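Local coordinates for penicillin-binding protein 2B (Streptococcus pneumoniae, PDB 2WAD) that probably forms peptide cross-links between adjacent glycan strands of cell-wall peptidoglycan, as a penicillin-binding transpeptidase of the machinery for peripheral wall synthesis, at residues A[195-198]-A[199-203]; A[479-482]-A[483-487]; A[671-674]-A[675-678]. All coordinates share one frame; numbering follows the deposited sequence.

Interaction 1: residues A[195-198]-A[199-203]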
loop_
_atom_site.group_PDB
_atom_site.type_symbol
_atom_site.label_atom_id
_atom_site.label_comp_id
_atom_site.label_asym_id
_atom_site.label_seq_id
_atom_site.Cartn_x
_atom_site.Cartn_y
_atom_site.Cartn_z
ATOM N N ASP A 195 1.824 17.096 -30.163
ATOM C CA ASP A 195 0.802 16.113 -30.533
ATOM C C ASP A 195 1.487 14.908 -31.162
ATOM O O ASP A 195 2.441 15.059 -31.922
ATOM C CB ASP A 195 -0.200 16.689 -31.539
ATOM C CG ASP A 195 -0.942 17.896 -30.998
ATOM O OD1 ASP A 195 -0.932 18.101 -29.767
ATOM O OD2 ASP A 195 -1.538 18.642 -31.802
ATOM N N PRO A 196 0.975 13.706 -30.871
ATOM C CA PRO A 196 1.600 12.457 -31.302
ATOM C C PRO A 196 2.097 12.507 -32.754
ATOM O O PRO A 196 1.434 13.088 -33.622
ATOM C CB PRO A 196 0.458 11.442 -31.166
ATOM C CG PRO A 196 -0.506 12.060 -30.203
ATOM C CD PRO A 196 -0.428 13.520 -30.461
ATOM N N LEU A 197 3.258 11.905 -33.001
ATOM C CA LEU A 197 3.864 11.886 -34.333
ATOM C C LEU A 197 3.753 10.507 -34.983
ATOM O O LEU A 197 4.319 9.529 -34.485
ATOM C CB LEU A 197 5.350 12.269 -34.255
ATOM C CG LEU A 197 5.803 13.625 -33.708
ATOM C CD1 LEU A 197 7.272 13.571 -33.306
ATOM C CD2 LEU A 197 5.559 14.697 -34.747
ATOM N N ASN A 198 3.036 10.439 -36.099
ATOM C CA ASN A 198 3.017 9.229 -36.913
ATOM C C ASN A 198 4.408 8.941 -37.483
ATOM O O ASN A 198 5.336 9.720 -37.278
ATOM C CB ASN A 198 2.003 9.375 -38.049
ATOM C CG ASN A 198 2.492 10.300 -39.141
ATOM O OD1 ASN A 198 3.691 10.377 -39.402
ATOM N ND2 ASN A 198 1.566 11.003 -39.786
ATOM N N ASP A 199 4.541 7.840 -38.220
ATOM C CA ASP A 199 5.852 7.345 -38.645
ATOM C C ASP A 199 6.503 8.190 -39.736
ATOM O O ASP A 199 7.723 8.235 -39.854
ATOM C CB ASP A 199 5.759 5.880 -39.095
ATOM C CG ASP A 199 5.374 4.930 -37.959
ATOM O OD1 ASP A 199 4.507 4.056 -38.174
ATOM O OD2 ASP A 199 5.932 5.051 -36.848
ATOM N N SER A 200 5.688 8.860 -40.541
ATOM C CA SER A 200 6.199 9.599 -41.684
ATOM C C SER A 200 6.588 11.004 -41.250
ATOM O O SER A 200 7.636 11.527 -41.634
ATOM C CB SER A 200 5.133 9.665 -42.773
ATOM O OG SER A 200 5.448 10.694 -43.699
ATOM N N GLN A 201 5.709 11.608 -40.458
ATOM C CA GLN A 201 5.984 12.855 -39.766
ATOM C C GLN A 201 7.327 12.760 -39.035
ATOM O O GLN A 201 8.183 13.616 -39.223
ATOM C CB GLN A 201 4.848 13.139 -38.786
ATOM C CG GLN A 201 4.487 14.593 -38.524
ATOM C CD GLN A 201 3.482 14.716 -37.382
ATOM O OE1 GLN A 201 2.568 13.892 -37.244
ATOM N NE2 GLN A 201 3.659 15.735 -36.548
ATOM N N VAL A 202 7.527 11.720 -38.230
ATOM C CA VAL A 202 8.838 11.463 -37.632
ATOM C C VAL A 202 10.006 11.407 -38.622
ATOM O O VAL A 202 11.035 12.045 -38.398
ATOM C CB VAL A 202 8.865 10.175 -36.777
ATOM C CG1 VAL A 202 10.292 9.880 -36.320
ATOM C CG2 VAL A 202 7.951 10.305 -35.576
ATOM N N ALA A 203 9.870 10.657 -39.712
ATOM C CA ALA A 203 10.997 10.470 -40.624
ATOM C C ALA A 203 11.324 11.681 -41.497
ATOM O O ALA A 203 12.382 11.717 -42.122
ATOM C CB ALA A 203 10.820 9.217 -41.478
HETATM O O HOH W 1 2.648 16.789 -34.338
#
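N198 OD1 takes two backbone N-H groups from the first turn of helix 199-208. The better bond runs from Q201 N, 2.6 Å from N198 OD1; its N-H points in at 151° and lies in the plane of the side-chain carbonyl. S200 N stands 2.8 Å from N198 OD1 but bends too far to make more than a weak bond. N198 is thus the N-cap, and its first torsion (chi1 74°) sets CG between the backbone N and the carbonyl carbon, folding the short side chain back over the helix mouth. The cap amide crosses the side chain of Q201 at about a right angle, the two amide planes 89° apart.

Behind the cap the helix has begun: V202 N bonds to N198 O at 3.1 Å. Next to it, L197 CB meets V202 CG2 at 3.5 Å. This apolar pair joins the residue before the cap to the one four places after it, a hydrophobic staple, with V202 buried.

The outstretched Q201 chain likewise crosses L197, its amide turned towards the loop before the cap. A water accepts from Q201 NE2 at 2.6 Å and donates to D195 O at 3.0 Å; Q201 NE2 also has a weak bond to Y103 O. D195 holds its own place through S107 OG and backbone bonds with S105.

Cap and staple mark where helix 199-208 of the dimerisation domain starts; the water ties its first turn to the preceding loop. N-H groups that lack a preceding helical turn receive a side-chain oxygen, and the partly positive helix end probably strengthens those bonds.

Interaction 2: residues A[479-482]-A[483-487]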
loop_
_atom_site.group_PDB
_atom_site.type_symbol
_atom_site.label_atom_id
_atom_site.label_comp_id
_atom_site.label_asym_id
_atom_site.label_seq_id
_atom_site.Cartn_x
_atom_site.Cartn_y
_atom_site.Cartn_z
ATOM N N ARG A 479 -5.553 -2.248 25.242
ATOM C CA ARG A 479 -5.154 -1.811 23.907
ATOM C C ARG A 479 -3.662 -2.014 23.647
ATOM O O ARG A 479 -3.205 -2.198 22.499
ATOM C CB ARG A 479 -5.543 -0.355 23.641
ATOM C CG ARG A 479 -7.042 -0.054 23.535
ATOM C CD ARG A 479 -7.284 1.433 23.250
ATOM N NE ARG A 479 -8.585 1.673 22.620
ATOM C CZ ARG A 479 -9.269 2.811 22.676
ATOM N NH1 ARG A 479 -8.780 3.861 23.339
ATOM N NH2 ARG A 479 -10.441 2.913 22.056
ATOM N N SER A 480 -2.892 -2.020 24.726
ATOM C CA SER A 480 -1.466 -2.302 24.593
ATOM C C SER A 480 -1.208 -3.754 24.232
ATOM O O SER A 480 -0.417 -4.056 23.321
ATOM C CB SER A 480 -0.686 -1.838 25.839
ATOM O OG SER A 480 0.559 -2.504 25.961
ATOM N N THR A 481 -1.849 -4.672 24.949
ATOM C CA THR A 481 -1.820 -6.066 24.492
ATOM C C THR A 481 -2.324 -6.250 23.061
ATOM O O THR A 481 -1.676 -6.909 22.261
ATOM C CB THR A 481 -2.638 -6.992 25.409
ATOM O OG1 THR A 481 -2.272 -6.730 26.770
ATOM C CG2 THR A 481 -2.347 -8.453 25.054
ATOM N N PHE A 482 -3.509 -5.731 22.742
ATOM C CA PHE A 482 -3.999 -5.748 21.359
ATOM C C PHE A 482 -2.935 -5.282 20.345
ATOM O O PHE A 482 -2.670 -5.981 19.359
ATOM C CB PHE A 482 -5.261 -4.883 21.248
ATOM C CG PHE A 482 -6.498 -5.492 21.892
ATOM C CD1 PHE A 482 -6.563 -6.841 22.203
ATOM C CD2 PHE A 482 -7.607 -4.714 22.168
ATOM C CE1 PHE A 482 -7.698 -7.397 22.790
ATOM C CE2 PHE A 482 -8.765 -5.272 22.718
ATOM C CZ PHE A 482 -8.813 -6.619 23.052
ATOM N N GLY A 483 -2.310 -4.130 20.596
ATOM C CA GLY A 483 -1.192 -3.636 19.792
ATOM C C GLY A 483 -0.015 -4.590 19.646
ATOM O O GLY A 483 0.623 -4.637 18.588
ATOM N N GLU A 484 0.260 -5.400 20.670
ATOM C CA GLU A 484 1.292 -6.440 20.547
ATOM C C GLU A 484 1.019 -7.459 19.437
ATOM O O GLU A 484 1.932 -8.165 18.992
ATOM C CB GLU A 484 1.458 -7.201 21.859
ATOM C CG GLU A 484 2.105 -6.397 22.986
ATOM C CD GLU A 484 2.314 -7.280 24.203
ATOM O OE1 GLU A 484 1.368 -7.465 24.982
ATOM O OE2 GLU A 484 3.417 -7.820 24.379
ATOM N N TYR A 485 -0.240 -7.545 19.009
ATOM C CA TYR A 485 -0.638 -8.526 18.008
ATOM C C TYR A 485 -0.944 -7.820 16.713
ATOM O O TYR A 485 -1.336 -8.451 15.702
ATOM C CB TYR A 485 -1.862 -9.299 18.454
ATOM C CG TYR A 485 -1.615 -10.399 19.460
ATOM C CD1 TYR A 485 -1.231 -11.667 19.060
ATOM C CD2 TYR A 485 -1.904 -10.200 20.811
ATOM C CE1 TYR A 485 -1.040 -12.696 20.014
ATOM C CE2 TYR A 485 -1.751 -11.211 21.745
ATOM C CZ TYR A 485 -1.323 -12.463 21.349
ATOM O OH TYR A 485 -1.153 -13.467 22.302
ATOM N N GLY A 486 -0.748 -6.503 16.744
ATOM C CA GLY A 486 -0.998 -5.663 15.576
ATOM C C GLY A 486 -2.428 -5.178 15.477
ATOM O O GLY A 486 -2.856 -4.595 14.475
ATOM N N LEU A 487 -3.208 -5.430 16.514
ATOM C CA LEU A 487 -4.593 -4.961 16.526
ATOM C C LEU A 487 -4.631 -3.519 17.070
ATOM O O LEU A 487 -4.565 -3.309 18.277
ATOM C CB LEU A 487 -5.431 -5.898 17.413
ATOM C CG LEU A 487 -5.421 -7.388 17.007
ATOM C CD1 LEU A 487 -6.120 -8.272 18.006
ATOM C CD2 LEU A 487 -6.066 -7.548 15.623
HETATM O O HOH W 2 -4.825 -1.473 20.276
HETATM O O HOH W 3 1.019 -5.088 26.944
#
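F482 O accepts from Y485 N and from L487 N, each at 2.9 Å. Both donors stand above the carbonyl plane, on opposite faces, so neither uses a lone-pair direction. One turn earlier G483 N bonds to R479 O at 2.9 Å, and E484 N gives its main bond to S480 O, with a weak second one to T481 O.

Helix 471-484 ends here in a Schellman motif, whose two bonds back into the last turn are L487 N to F482 O and G486 N to G483 O. G486 turns to positive phi (88°), where a CB would jam against the preceding carbonyl oxygen. Doubling back, the chain brings L487 CB to 4.0 Å from F482 CB, with L487 CD1 oblique to the phenyl ring.

Two waters add links. One donates to R479 O and, at 2.7 Å, to L487 O; the other joins S480 OG to E484 OE1, to which it donates.

Side-chain contacts complete the turn. The extended E484 chain passes T481, its OE1 3.8 Å from T481 CG2, while E484 OE2 accepts from N575 N. T481 OG1 bonds to E398 of helix 389-398. T481 O sits at the edge of the Y485 ring, 3.6 Å from Y485 CD2; Y485 OH reaches S394 of that helix. The F482 side chain is about 11 Å from that of S386, the probable acyl-ester serine just before this helix.

Interaction 3: residues A[671-674]-A[675-678]. Unlike the reference sequence in segment 671-674: N674 (reference Gln). Unlike the reference sequence in segment 675-678: Q675 (reference Lys), H676 (reference Tyr). With ZN (zinc ion), chain F.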
loop_
_atom_site.group_PDB
_atom_site.type_symbol
_atom_site.label_atom_id
_atom_site.label_comp_id
_atom_site.label_asym_id
_atom_site.label_seq_id
_atom_site.Cartn_x
_atom_site.Cartn_y
_atom_site.Cartn_z
ATOM N N ASN A 671 -7.035 -24.762 1.955
ATOM C CA ASN A 671 -6.959 -25.922 1.059
ATOM C C ASN A 671 -6.412 -25.457 -0.287
ATOM O O ASN A 671 -5.627 -26.156 -0.911
ATOM C CB ASN A 671 -8.341 -26.533 0.796
ATOM C CG ASN A 671 -8.851 -27.384 1.934
ATOM O OD1 ASN A 671 -8.086 -27.829 2.779
ATOM N ND2 ASN A 671 -10.155 -27.676 1.916
ATOM N N LEU A 672 -6.836 -24.284 -0.755
ATOM C CA LEU A 672 -6.350 -23.796 -2.052
ATOM C C LEU A 672 -4.840 -23.673 -2.018
ATOM O O LEU A 672 -4.142 -24.097 -2.939
ATOM C CB LEU A 672 -6.982 -22.465 -2.446
ATOM C CG LEU A 672 -8.353 -22.535 -3.130
ATOM C CD1 LEU A 672 -9.085 -21.194 -3.125
ATOM C CD2 LEU A 672 -8.280 -23.118 -4.556
ATOM N N TYR A 673 -4.334 -23.111 -0.925
ATOM C CA TYR A 673 -2.894 -22.955 -0.756
ATOM C C TYR A 673 -2.129 -24.269 -0.686
ATOM O O TYR A 673 -1.045 -24.389 -1.270
ATOM C CB TYR A 673 -2.575 -22.148 0.501
ATOM C CG TYR A 673 -1.111 -21.783 0.571
ATOM C CD1 TYR A 673 -0.555 -20.896 -0.344
ATOM C CD2 TYR A 673 -0.280 -22.339 1.534
ATOM C CE1 TYR A 673 0.803 -20.566 -0.299
ATOM C CE2 TYR A 673 1.057 -21.993 1.609
ATOM C CZ TYR A 673 1.593 -21.105 0.690
ATOM O OH TYR A 673 2.924 -20.783 0.743
ATOM N N ASN A 674 -2.672 -25.224 0.065
ATOM C CA ASN A 674 -2.082 -26.560 0.182
ATOM C C ASN A 674 -1.951 -27.305 -1.147
ATOM O O ASN A 674 -0.934 -27.921 -1.415
ATOM C CB ASN A 674 -2.841 -27.444 1.170
ATOM C CG ASN A 674 -2.049 -28.688 1.531
ATOM O OD1 ASN A 674 -0.834 -28.616 1.725
ATOM N ND2 ASN A 674 -2.721 -29.835 1.609
ATOM N N GLN A 675 -2.986 -27.242 -1.974
ATOM C CA GLN A 675 -2.907 -27.674 -3.361
ATOM C C GLN A 675 -1.713 -27.005 -4.053
ATOM O O GLN A 675 -0.890 -27.663 -4.682
ATOM C CB GLN A 675 -4.206 -27.252 -4.057
ATOM C CG GLN A 675 -4.723 -28.216 -5.094
ATOM C CD GLN A 675 -6.115 -27.857 -5.595
ATOM O OE1 GLN A 675 -6.967 -27.407 -4.824
ATOM N NE2 GLN A 675 -6.351 -28.066 -6.891
ATOM N N HIS A 676 -1.615 -25.684 -3.923
ATOM C CA HIS A 676 -0.671 -24.876 -4.694
ATOM C C HIS A 676 0.777 -24.955 -4.191
ATOM O O HIS A 676 1.722 -24.801 -4.956
ATOM C CB HIS A 676 -1.163 -23.428 -4.751
ATOM C CG HIS A 676 -0.131 -22.467 -5.246
ATOM N ND1 HIS A 676 0.047 -22.190 -6.586
ATOM C CD2 HIS A 676 0.790 -21.731 -4.579
ATOM C CE1 HIS A 676 1.029 -21.316 -6.722
ATOM N NE2 HIS A 676 1.496 -21.021 -5.522
ATOM N N HIS A 677 0.935 -25.265 -2.910
ATOM C CA HIS A 677 2.226 -25.299 -2.233
ATOM C C HIS A 677 2.058 -26.321 -1.112
ATOM O O HIS A 677 1.803 -25.951 0.037
ATOM C CB HIS A 677 2.525 -23.899 -1.666
ATOM C CG HIS A 677 3.627 -23.861 -0.655
ATOM N ND1 HIS A 677 4.912 -23.464 -0.963
ATOM C CD2 HIS A 677 3.626 -24.139 0.671
ATOM C CE1 HIS A 677 5.657 -23.514 0.127
ATOM N NE2 HIS A 677 4.903 -23.926 1.131
ATOM N N PRO A 678 2.140 -27.621 -1.455
ATOM C CA PRO A 678 1.835 -28.671 -0.493
ATOM C C PRO A 678 2.515 -28.424 0.847
ATOM O O PRO A 678 3.687 -28.050 0.878
ATOM C CB PRO A 678 2.398 -29.921 -1.173
ATOM C CG PRO A 678 2.115 -29.656 -2.635
ATOM C CD PRO A 678 2.362 -28.170 -2.809
HETATM ZN ZN ZN F . -1.636 -23.131 -7.998
#
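Y673 lies alongside H677, both side chains pointing the same way at the end of helix 661-676. The tyrosine runs forward along the helix rather than back, its CG placed opposite the backbone N (chi1 -171°). The rings are nearly parallel, their planes 26° apart, but slid sidelong, with centroids 4.9 Å apart and scarcely any overlap. What lies over the imidazole is the hydroxyl: Y673 OH stands above the centre of the H677 ring, 3.4 Å from H677 CD2. In return H677 CB rests over one face of the Y673 ring, a CH-pi contact of 4.0 Å to the centroid. The backbones are joined as well, H677 N bonding to Y673 O at 2.7 Å. F316 of helix 314-334 meets Y673 edge-to-face.

N674 serves the chain end. P678 CA approaches N674 O at 3.0 Å in a CA-H...O contact that stands where the proline has no N-H to offer. N674 OD1 accepts from M679 N, beyond the proline, and ND2 bonds to T609 OG1.

Q675 contributes mainly backbone: its N bonds almost dead straight (179°) to N671 O at 3.0 Å, and Q675 CB sits 3.3 Å from L672 O. Both N674 and Q675 differ from the reference sequence, as does H676, whose ND1 binds a zinc ion at 2.4 Å.

The last turn of the C-terminal helix is therefore closed by mixed means: an aromatic pair, a short, bent backbone bond and a carbonyl taken up by a C-H. Zinc uses the lone pair of ND1, so a neutral H676 would probably carry its proton on NE2.

How the interactions relate
All three contacts are local, but they sit at different helix ends and depths. Interaction 1 starts a surface helix of the dimerisation domain; interactions 2 and 3 finish helices of the transpeptidase domain, about 20 Å apart at their nearest atoms. Interaction 2 is the most buried, its side chains set among neighbouring helices, and its turn uses a glycine at positive phi. Interactions 1 and 3 lie at the surface: a side-chain amide caps the first, while an aromatic pair and a carbonyl facing a proline mark the other. About 60 Å separates the centres of interactions 1 and 2, on opposite sides of the chain's centre. Only interaction 3 includes a metal.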